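PDB 4MDU: annexin from Schistosoma mansoni, which binds acidic phospholipid membranes in a calcium-dependent manner, aggregates liposomes when calcium is present, and takes part in host-parasite interaction. Local coordinates for residues B[14-22]-B[244-252]; B[36-46]-B[73-82]. All coordinates share one frame; numbering follows the deposited sequence.

In the fold
Two levels of annexin architecture appear here. Interaction 2 lies within the first annexin repeat, where helices 38-48 and 68-82 cross and knit together through small residues, I74 and an aromatic cluster near a calcium site. Interaction 1 reaches much further along the chain: the loop of residues 14-22, which precedes helix 38-48, lies against the start of helix 246-260 in the third repeat. The contacts share no element, and their centres stand about 36 Å apart, with interaction 2 nested inside the loop that interaction 1 closes. Both are partly buried, interaction 1 nearer the centre of the chain; it mixes rings with backbone carbonyls and a bridging water, whereas interaction 2, farther out, is mostly apolar and aromatic.

Interaction 1: B[14-22]-B[244-252]; sequences SLIHSFDPH and RTPYQLYLT
P21 lies over one face of the Y250 ring, its CB 3.6 Å from the ring centroid and 15° off the normal, a CH-pi contact placed towards the rim. Farther out, H22 comes obliquely to the same tyrosine, and its NE2 gives Y250 OH a weak hydrogen bond bent to 126°; H22 is poorly ordered, consistent with a loose hold. Y247 is met differently. D20 O sits at its ring edge, in plane, while F19 O comes obliquely to Y247 CE1, at 3.3 Å. Y247 OH in turn lies at the edge of the F19 ring and 2.9 Å from I16 O. With CG anti to the backbone N (chi1 -180°), Y250 is directed at P21, while Y247 takes the other course, CG anti to its carbonyl carbon, and reaches past to F19. I16 completes the apolar side, its CG1 4.1 Å from both P246 CD and Y247 CE2. A water donates to P21 O and Y247 O, joining the two backbones. The contact thus joins the N-terminal segment to the third annexin repeat, the loop lying along the opening residues of helix 246-260, N-capped by T245; helix 195-199 adds L198 against L15 and Y247, and helix 274-288 meets P246 and Y250 through A287 and I288.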
loop_
_atom_site.group_PDB
_atom_site.type_symbol
_atom_site.label_atom_id
_atom_site.label_comp_id
_atom_site.label_asym_id
_atom_site.label_seq_id
_atom_site.Cartn_x
_atom_site.Cartn_y
_atom_site.Cartn_z
ATOM N N SER B 14 -4.287 -0.424 -28.112
ATOM C CA SER B 14 -3.157 -0.021 -28.931
ATOM C C SER B 14 -2.179 -1.182 -29.121
ATOM O O SER B 14 -1.909 -1.917 -28.173
ATOM C CB SER B 14 -2.449 1.168 -28.292
ATOM O OG SER B 14 -1.048 1.031 -28.470
ATOM N N LEU B 15 -1.627 -1.326 -30.329
ATOM C CA LEU B 15 -0.704 -2.427 -30.636
ATOM C C LEU B 15 0.567 -2.401 -29.797
ATOM O O LEU B 15 1.296 -3.395 -29.708
ATOM C CB LEU B 15 -0.324 -2.444 -32.114
ATOM C CG LEU B 15 -0.741 -3.709 -32.854
ATOM C CD1 LEU B 15 -2.262 -3.734 -32.959
ATOM C CD2 LEU B 15 -0.100 -3.746 -34.233
ATOM N N ILE B 16 0.839 -1.261 -29.180
ATOM C CA ILE B 16 2.012 -1.161 -28.340
ATOM C C ILE B 16 1.990 -2.181 -27.178
ATOM O O ILE B 16 3.048 -2.556 -26.664
ATOM C CB ILE B 16 2.173 0.261 -27.810
ATOM C CG1 ILE B 16 3.625 0.507 -27.413
ATOM C CG2 ILE B 16 1.217 0.499 -26.651
ATOM C CD1 ILE B 16 4.054 1.940 -27.595
ATOM N N HIS B 17 0.800 -2.639 -26.789
ATOM C CA HIS B 17 0.664 -3.678 -25.738
ATOM C C HIS B 17 0.763 -5.109 -26.270
ATOM O O HIS B 17 0.742 -6.065 -25.495
ATOM C CB HIS B 17 -0.682 -3.572 -25.005
ATOM C CG HIS B 17 -0.984 -2.207 -24.470
ATOM N ND1 HIS B 17 -0.366 -1.692 -23.351
ATOM C CD2 HIS B 17 -1.858 -1.260 -24.889
ATOM C CE1 HIS B 17 -0.843 -0.485 -23.106
ATOM N NE2 HIS B 17 -1.745 -0.195 -24.029
ATOM N N SER B 18 0.870 -5.250 -27.585
ATOM C CA SER B 18 0.555 -6.505 -28.244
ATOM C C SER B 18 1.683 -7.514 -28.311
ATOM O O SER B 18 1.437 -8.694 -28.538
ATOM C CB SER B 18 0.056 -6.228 -29.658
ATOM O OG SER B 18 -1.335 -5.996 -29.662
ATOM N N PHE B 19 2.914 -7.064 -28.120
ATOM C CA PHE B 19 4.049 -7.972 -28.244
ATOM C C PHE B 19 4.855 -8.034 -26.956
ATOM O O PHE B 19 5.027 -7.021 -26.272
ATOM C CB PHE B 19 4.945 -7.525 -29.397
ATOM C CG PHE B 19 4.230 -7.421 -30.703
ATOM C CD1 PHE B 19 4.142 -8.516 -31.548
ATOM C CD2 PHE B 19 3.643 -6.234 -31.094
ATOM C CE1 PHE B 19 3.483 -8.426 -32.765
ATOM C CE2 PHE B 19 2.980 -6.135 -32.314
ATOM C CZ PHE B 19 2.903 -7.236 -33.147
ATOM N N ASP B 20 5.339 -9.227 -26.619
ATOM C CA ASP B 20 6.193 -9.384 -25.446
ATOM C C ASP B 20 7.562 -8.752 -25.699
ATOM O O ASP B 20 7.826 -8.256 -26.795
ATOM C CB ASP B 20 6.316 -10.861 -25.052
ATOM C CG ASP B 20 7.119 -11.681 -26.048
ATOM O OD1 ASP B 20 6.955 -12.916 -26.052
ATOM O OD2 ASP B 20 7.907 -11.115 -26.823
ATOM N N PRO B 21 8.438 -8.757 -24.684
ATOM C CA PRO B 21 9.745 -8.098 -24.824
ATOM C C PRO B 21 10.556 -8.622 -26.013
ATOM O O PRO B 21 11.351 -7.878 -26.598
ATOM C CB PRO B 21 10.447 -8.451 -23.510
ATOM C CG PRO B 21 9.318 -8.595 -22.530
ATOM C CD PRO B 21 8.223 -9.272 -23.320
ATOM N N HIS B 22 10.334 -9.884 -26.366
ATOM C CA HIS B 22 11.084 -10.542 -27.424
ATOM C C HIS B 22 10.396 -10.479 -28.773
ATOM O O HIS B 22 10.864 -11.082 -29.725
ATOM C CB HIS B 22 11.360 -11.999 -27.054
ATOM C CG HIS B 22 12.112 -12.152 -25.770
ATOM N ND1 HIS B 22 11.541 -12.673 -24.630
ATOM C CD2 HIS B 22 13.382 -11.819 -25.439
ATOM C CE1 HIS B 22 12.432 -12.668 -23.655
ATOM N NE2 HIS B 22 13.559 -12.158 -24.121
ATOM N N ARG B 244 9.654 5.388 -21.443
ATOM C CA ARG B 244 10.173 4.501 -22.483
ATOM C C ARG B 244 9.107 3.493 -22.859
ATOM O O ARG B 244 8.309 3.111 -22.020
ATOM C CB ARG B 244 11.440 3.779 -22.024
ATOM C CG ARG B 244 12.593 4.704 -21.705
ATOM C CD ARG B 244 12.903 5.686 -22.874
ATOM N NE ARG B 244 13.918 6.642 -22.442
ATOM C CZ ARG B 244 13.815 7.963 -22.529
ATOM N NH1 ARG B 244 12.741 8.518 -23.072
ATOM N NH2 ARG B 244 14.807 8.727 -22.082
ATOM N N THR B 245 9.087 3.064 -24.114
ATOM C CA THR B 245 8.133 2.061 -24.521
ATOM C C THR B 245 8.469 0.736 -23.825
ATOM O O THR B 245 9.594 0.534 -23.353
ATOM C CB THR B 245 8.166 1.855 -26.028
ATOM O OG1 THR B 245 9.335 1.105 -26.367
ATOM C CG2 THR B 245 8.167 3.213 -26.760
ATOM N N PRO B 246 7.498 -0.182 -23.757
ATOM C CA PRO B 246 7.834 -1.422 -23.056
ATOM C C PRO B 246 9.068 -2.081 -23.676
ATOM O O PRO B 246 9.915 -2.594 -22.950
ATOM C CB PRO B 246 6.578 -2.282 -23.250
ATOM C CG PRO B 246 5.478 -1.276 -23.474
ATOM C CD PRO B 246 6.127 -0.200 -24.294
ATOM N N TYR B 247 9.190 -2.022 -24.995
ATOM C CA TYR B 247 10.336 -2.633 -25.682
ATOM C C TYR B 247 11.671 -1.990 -25.292
ATOM O O TYR B 247 12.630 -2.694 -24.937
ATOM C CB TYR B 247 10.101 -2.641 -27.193
ATOM C CG TYR B 247 8.676 -3.043 -27.515
ATOM C CD1 TYR B 247 8.294 -4.379 -27.501
ATOM C CD2 TYR B 247 7.705 -2.087 -27.783
ATOM C CE1 TYR B 247 6.985 -4.755 -27.759
ATOM C CE2 TYR B 247 6.398 -2.451 -28.045
ATOM C CZ TYR B 247 6.045 -3.794 -28.027
ATOM O OH TYR B 247 4.750 -4.172 -28.281
ATOM N N GLN B 248 11.711 -0.656 -25.316
ATOM C CA GLN B 248 12.893 0.103 -24.890
ATOM C C GLN B 248 13.275 -0.159 -23.428
ATOM O O GLN B 248 14.466 -0.243 -23.109
ATOM C CB GLN B 248 12.664 1.608 -25.108
ATOM C CG GLN B 248 13.870 2.489 -24.786
ATOM C CD GLN B 248 15.052 2.229 -25.707
ATOM O OE1 GLN B 248 14.886 1.794 -26.847
ATOM N NE2 GLN B 248 16.252 2.471 -25.203
ATOM N N LEU B 249 12.272 -0.276 -22.545
ATOM C CA LEU B 249 12.515 -0.515 -21.120
ATOM C C LEU B 249 13.186 -1.856 -20.921
ATOM O O LEU B 249 14.106 -2.007 -20.116
ATOM C CB LEU B 249 11.212 -0.513 -20.331
ATOM C CG LEU B 249 10.962 0.726 -19.503
ATOM C CD1 LEU B 249 9.685 0.570 -18.704
ATOM C CD2 LEU B 249 12.149 0.954 -18.603
ATOM N N TYR B 250 12.699 -2.843 -21.654
ATOM C CA TYR B 250 13.290 -4.155 -21.588
ATOM C C TYR B 250 14.770 -4.087 -21.955
ATOM O O TYR B 250 15.642 -4.482 -21.171
ATOM C CB TYR B 250 12.566 -5.116 -22.508
ATOM C CG TYR B 250 13.178 -6.478 -22.424
ATOM C CD1 TYR B 250 12.980 -7.274 -21.303
ATOM C CD2 TYR B 250 13.987 -6.957 -23.434
ATOM C CE1 TYR B 250 13.550 -8.529 -21.203
ATOM C CE2 TYR B 250 14.565 -8.212 -23.345
ATOM C CZ TYR B 250 14.342 -8.995 -22.227
ATOM O OH TYR B 250 14.914 -10.246 -22.134
ATOM N N LEU B 251 15.057 -3.576 -23.145
ATOM C CA LEU B 251 16.448 -3.366 -23.533
ATOM C C LEU B 251 17.213 -2.643 -22.430
ATOM O O LEU B 251 18.331 -3.031 -22.088
ATOM C CB LEU B 251 16.546 -2.577 -24.830
ATOM C CG LEU B 251 17.976 -2.278 -25.284
ATOM C CD1 LEU B 251 18.726 -3.586 -25.561
ATOM C CD2 LEU B 251 17.971 -1.356 -26.514
ATOM N N THR B 252 16.598 -1.610 -21.856
ATOM C CA THR B 252 17.256 -0.805 -20.830
ATOM C C THR B 252 17.553 -1.663 -19.623
ATOM O O THR B 252 18.604 -1.543 -18.977
ATOM C CB THR B 252 16.393 0.414 -20.404
ATOM O OG1 THR B 252 16.118 1.217 -21.552
ATOM C CG2 THR B 252 17.131 1.273 -19.407
HETATM O O HOH W 1 13.402 -5.337 -26.259
#

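Interaction 2: B[36-46]-B[73-82]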
loop_
_atom_site.group_PDB
_atom_site.type_symbol
_atom_site.label_atom_id
_atom_site.label_comp_id
_atom_site.label_asym_id
_atom_site.label_seq_id
_atom_site.Cartn_x
_atom_site.Cartn_y
_atom_site.Cartn_z
ATOM N N PHE B 36 -18.137 -11.712 -37.422
ATOM C CA PHE B 36 -18.907 -10.848 -36.517
ATOM C C PHE B 36 -20.107 -10.135 -37.147
ATOM O O PHE B 36 -19.959 -9.338 -38.066
ATOM C CB PHE B 36 -18.003 -9.813 -35.833
ATOM C CG PHE B 36 -18.758 -8.816 -34.995
ATOM C CD1 PHE B 36 -19.510 -9.234 -33.908
ATOM C CD2 PHE B 36 -18.719 -7.458 -35.297
ATOM C CE1 PHE B 36 -20.210 -8.316 -33.137
ATOM C CE2 PHE B 36 -19.411 -6.541 -34.529
ATOM C CZ PHE B 36 -20.160 -6.972 -33.445
ATOM N N SER B 37 -21.293 -10.425 -36.625
ATOM C CA SER B 37 -22.503 -9.727 -37.033
ATOM C C SER B 37 -23.115 -8.978 -35.848
ATOM O O SER B 37 -23.764 -9.566 -34.979
ATOM C CB SER B 37 -23.517 -10.698 -37.630
ATOM O OG SER B 37 -24.705 -10.026 -37.996
ATOM N N ALA B 38 -22.889 -7.672 -35.818
ATOM C CA ALA B 38 -23.456 -6.828 -34.787
ATOM C C ALA B 38 -24.961 -7.031 -34.714
ATOM O O ALA B 38 -25.509 -7.254 -33.643
ATOM C CB ALA B 38 -23.118 -5.369 -35.060
ATOM N N SER B 39 -25.638 -6.966 -35.853
ATOM C CA SER B 39 -27.091 -7.094 -35.846
ATOM C C SER B 39 -27.537 -8.469 -35.379
ATOM O O SER B 39 -28.491 -8.579 -34.610
ATOM C CB SER B 39 -27.684 -6.790 -37.219
ATOM O OG SER B 39 -26.949 -7.444 -38.228
ATOM N N ALA B 40 -26.852 -9.514 -35.837
ATOM C CA ALA B 40 -27.218 -10.871 -35.433
ATOM C C ALA B 40 -27.088 -11.044 -33.922
ATOM O O ALA B 40 -27.943 -11.651 -33.279
ATOM C CB ALA B 40 -26.372 -11.898 -36.160
ATOM N N ASP B 41 -26.017 -10.503 -33.352
ATOM C CA ASP B 41 -25.838 -10.561 -31.906
ATOM C C ASP B 41 -26.904 -9.746 -31.193
ATOM O O ASP B 41 -27.468 -10.186 -30.187
ATOM C CB ASP B 41 -24.442 -10.080 -31.521
ATOM C CG ASP B 41 -23.397 -11.141 -31.744
ATOM O OD1 ASP B 41 -23.752 -12.331 -31.637
ATOM O OD2 ASP B 41 -22.236 -10.790 -32.023
ATOM N N ALA B 42 -27.158 -8.549 -31.717
ATOM C CA ALA B 42 -28.238 -7.700 -31.218
ATOM C C ALA B 42 -29.550 -8.478 -31.153
ATOM O O ALA B 42 -30.220 -8.487 -30.121
ATOM C CB ALA B 42 -28.396 -6.449 -32.102
ATOM N N GLU B 43 -29.911 -9.123 -32.262
ATOM C CA GLU B 43 -31.142 -9.906 -32.328
ATOM C C GLU B 43 -31.155 -10.937 -31.220
ATOM O O GLU B 43 -32.120 -11.032 -30.466
ATOM C CB GLU B 43 -31.287 -10.618 -33.676
ATOM C CG GLU B 43 -31.881 -9.767 -34.791
ATOM C CD GLU B 43 -32.321 -10.597 -35.992
ATOM O OE1 GLU B 43 -32.194 -11.840 -35.941
ATOM O OE2 GLU B 43 -32.797 -10.007 -36.987
ATOM N N ARG B 44 -30.075 -11.706 -31.129
ATOM C CA ARG B 44 -29.978 -12.770 -30.134
ATOM C C ARG B 44 -30.108 -12.248 -28.706
ATOM O O ARG B 44 -30.814 -12.843 -27.884
ATOM C CB ARG B 44 -28.688 -13.577 -30.306
ATOM C CG ARG B 44 -28.664 -14.398 -31.581
ATOM C CD ARG B 44 -27.493 -15.369 -31.607
ATOM N NE ARG B 44 -27.179 -15.814 -32.964
ATOM C CZ ARG B 44 -26.204 -15.301 -33.711
ATOM N NH1 ARG B 44 -25.442 -14.323 -33.231
ATOM N NH2 ARG B 44 -25.989 -15.768 -34.935
ATOM N N LEU B 45 -29.434 -11.141 -28.408
ATOM C CA LEU B 45 -29.580 -10.533 -27.095
ATOM C C LEU B 45 -31.040 -10.167 -26.888
ATOM O O LEU B 45 -31.629 -10.459 -25.845
ATOM C CB LEU B 45 -28.683 -9.305 -26.946
ATOM C CG LEU B 45 -27.187 -9.638 -26.871
ATOM C CD1 LEU B 45 -26.311 -8.389 -26.998
ATOM C CD2 LEU B 45 -26.878 -10.422 -25.590
ATOM N N HIS B 46 -31.631 -9.551 -27.903
ATOM C CA HIS B 46 -33.018 -9.124 -27.803
ATOM C C HIS B 46 -33.951 -10.287 -27.444
ATOM O O HIS B 46 -34.760 -10.185 -26.518
ATOM C CB HIS B 46 -33.457 -8.466 -29.105
ATOM C CG HIS B 46 -34.736 -7.706 -28.987
ATOM N ND1 HIS B 46 -35.945 -8.218 -29.403
ATOM C CD2 HIS B 46 -34.997 -6.475 -28.488
ATOM C CE1 HIS B 46 -36.896 -7.331 -29.174
ATOM N NE2 HIS B 46 -36.348 -6.264 -28.618
ATOM N N GLU B 73 -20.203 -2.086 -31.005
ATOM C CA GLU B 73 -20.897 -2.306 -32.269
ATOM C C GLU B 73 -22.262 -2.898 -32.002
ATOM O O GLU B 73 -23.227 -2.586 -32.697
ATOM C CB GLU B 73 -20.111 -3.244 -33.167
ATOM C CG GLU B 73 -18.937 -2.606 -33.843
ATOM C CD GLU B 73 -19.168 -2.458 -35.323
ATOM O OE1 GLU B 73 -18.763 -3.368 -36.080
ATOM O OE2 GLU B 73 -19.772 -1.440 -35.728
ATOM N N ILE B 74 -22.352 -3.760 -30.992
ATOM C CA ILE B 74 -23.624 -4.409 -30.698
ATOM C C ILE B 74 -24.613 -3.419 -30.087
ATOM O O ILE B 74 -25.778 -3.382 -30.478
ATOM C CB ILE B 74 -23.465 -5.641 -29.788
ATOM C CG1 ILE B 74 -22.633 -6.709 -30.498
ATOM C CG2 ILE B 74 -24.838 -6.200 -29.406
ATOM C CD1 ILE B 74 -22.348 -7.919 -29.642
ATOM N N CYS B 75 -24.138 -2.617 -29.136
ATOM C CA CYS B 75 -24.942 -1.538 -28.563
ATOM C C CYS B 75 -25.596 -0.700 -29.664
ATOM O O CYS B 75 -26.808 -0.479 -29.654
ATOM C CB CYS B 75 -24.079 -0.626 -27.685
ATOM S SG CYS B 75 -23.579 -1.349 -26.119
ATOM N N GLN B 76 -24.779 -0.235 -30.604
ATOM C CA GLN B 76 -25.257 0.619 -31.682
ATOM C C GLN B 76 -26.329 -0.096 -32.501
ATOM O O GLN B 76 -27.427 0.428 -32.705
ATOM C CB GLN B 76 -24.100 1.032 -32.586
ATOM C CG GLN B 76 -24.526 1.896 -33.762
ATOM C CD GLN B 76 -23.432 2.050 -34.804
ATOM O OE1 GLN B 76 -22.881 1.062 -35.294
ATOM N NE2 GLN B 76 -23.110 3.292 -35.146
ATOM N N SER B 77 -26.006 -1.300 -32.958
ATOM C CA SER B 77 -26.911 -2.050 -33.804
ATOM C C SER B 77 -28.244 -2.256 -33.098
ATOM O O SER B 77 -29.303 -2.048 -33.681
ATOM C CB SER B 77 -26.290 -3.392 -34.185
ATOM O OG SER B 77 -27.234 -4.200 -34.865
ATOM N N TYR B 78 -28.182 -2.651 -31.833
ATOM C CA TYR B 78 -29.380 -2.869 -31.032
ATOM C C TYR B 78 -30.194 -1.582 -30.876
ATOM O O TYR B 78 -31.424 -1.622 -30.784
ATOM C CB TYR B 78 -28.974 -3.424 -29.668
ATOM C CG TYR B 78 -30.101 -3.780 -28.707
ATOM C CD1 TYR B 78 -30.666 -2.813 -27.882
ATOM C CD2 TYR B 78 -30.550 -5.084 -28.582
ATOM C CE1 TYR B 78 -31.665 -3.125 -26.985
ATOM C CE2 TYR B 78 -31.556 -5.414 -27.678
ATOM C CZ TYR B 78 -32.109 -4.424 -26.883
ATOM O OH TYR B 78 -33.108 -4.722 -25.982
ATOM N N LYS B 79 -29.507 -0.445 -30.853
ATOM C CA LYS B 79 -30.164 0.844 -30.663
ATOM C C LYS B 79 -30.995 1.195 -31.894
ATOM O O LYS B 79 -32.187 1.467 -31.793
ATOM C CB LYS B 79 -29.127 1.936 -30.389
ATOM C CG LYS B 79 -29.699 3.258 -29.890
ATOM C CD LYS B 79 -30.127 3.163 -28.433
ATOM C CE LYS B 79 -30.548 4.520 -27.889
ATOM N N SER B 80 -30.357 1.173 -33.058
ATOM C CA SER B 80 -31.036 1.448 -34.314
ATOM C C SER B 80 -32.146 0.436 -34.573
ATOM O O SER B 80 -33.179 0.764 -35.161
ATOM C CB SER B 80 -30.041 1.394 -35.464
ATOM O OG SER B 80 -29.646 0.057 -35.697
ATOM N N LEU B 81 -31.921 -0.795 -34.124
ATOM C CA LEU B 81 -32.822 -1.905 -34.407
ATOM C C LEU B 81 -34.075 -1.930 -33.540
ATOM O O LEU B 81 -35.135 -2.351 -33.995
ATOM C CB LEU B 81 -32.086 -3.233 -34.248
ATOM C CG LEU B 81 -31.976 -4.119 -35.487
ATOM C CD1 LEU B 81 -31.357 -3.337 -36.647
ATOM C CD2 LEU B 81 -31.166 -5.377 -35.170
ATOM N N TYR B 82 -33.965 -1.494 -32.291
ATOM C CA TYR B 82 -35.092 -1.637 -31.379
ATOM C C TYR B 82 -35.480 -0.347 -30.682
ATOM O O TYR B 82 -36.229 -0.370 -29.708
ATOM C CB TYR B 82 -34.795 -2.718 -30.342
ATOM C CG TYR B 82 -34.469 -4.062 -30.953
ATOM C CD1 TYR B 82 -35.467 -4.843 -31.520
ATOM C CD2 TYR B 82 -33.166 -4.552 -30.965
ATOM C CE1 TYR B 82 -35.183 -6.070 -32.081
ATOM C CE2 TYR B 82 -32.872 -5.783 -31.527
ATOM C CZ TYR B 82 -33.889 -6.538 -32.082
ATOM O OH TYR B 82 -33.623 -7.764 -32.643
#
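H46 and Y82 lie face to face across two helices of the first annexin repeat, ring centroids 3.6 Å apart and planes only 3° from parallel. The imidazole rests over the phenol ring with CD2 above its centre, and the opposite face of Y82 carries L81 CB. H46 reaches this position with CG anti to the backbone N. Y78 joins the aromatic cluster at another angle: its plane is turned 53° from that of H46, its CE2 lies at the imidazole edge, and its own edge meets A42 O. Beyond the stack, Y82 OH runs over the backbone of E43, 3.3 Å from E43 CA.

Between the aromatic end and F36 the helices mesh by knobs into holes. A42 sits among I74, S77, Y78 and L81, while I74 sits among A38, D41, A42 and L45. The branches of I74 divide the work: I74 CG2 meets L45 CD1 at 3.6 Å, and I74 CD1 reaches D41 CB at 3.5 Å. At the far end F36 turns its ring edge to E73 CB and I74 CG1. Small side chains at A38, S39, A42 and S77 accompany the close approach: the axes of segments 38-46 and 73-82 come within 8.1 Å, crossing at -69°.

Dispersion and shape, rather than charge pairing, therefore join these helices, and the polar ends are met elsewhere: D41 pairs with R44 in its own helix and with R66, and Y78 OH bonds D89. Because Y78 also touches M49, which binds calcium, the cluster borders the first calcium site, and the bond to D89 would help fix its ring beside M49.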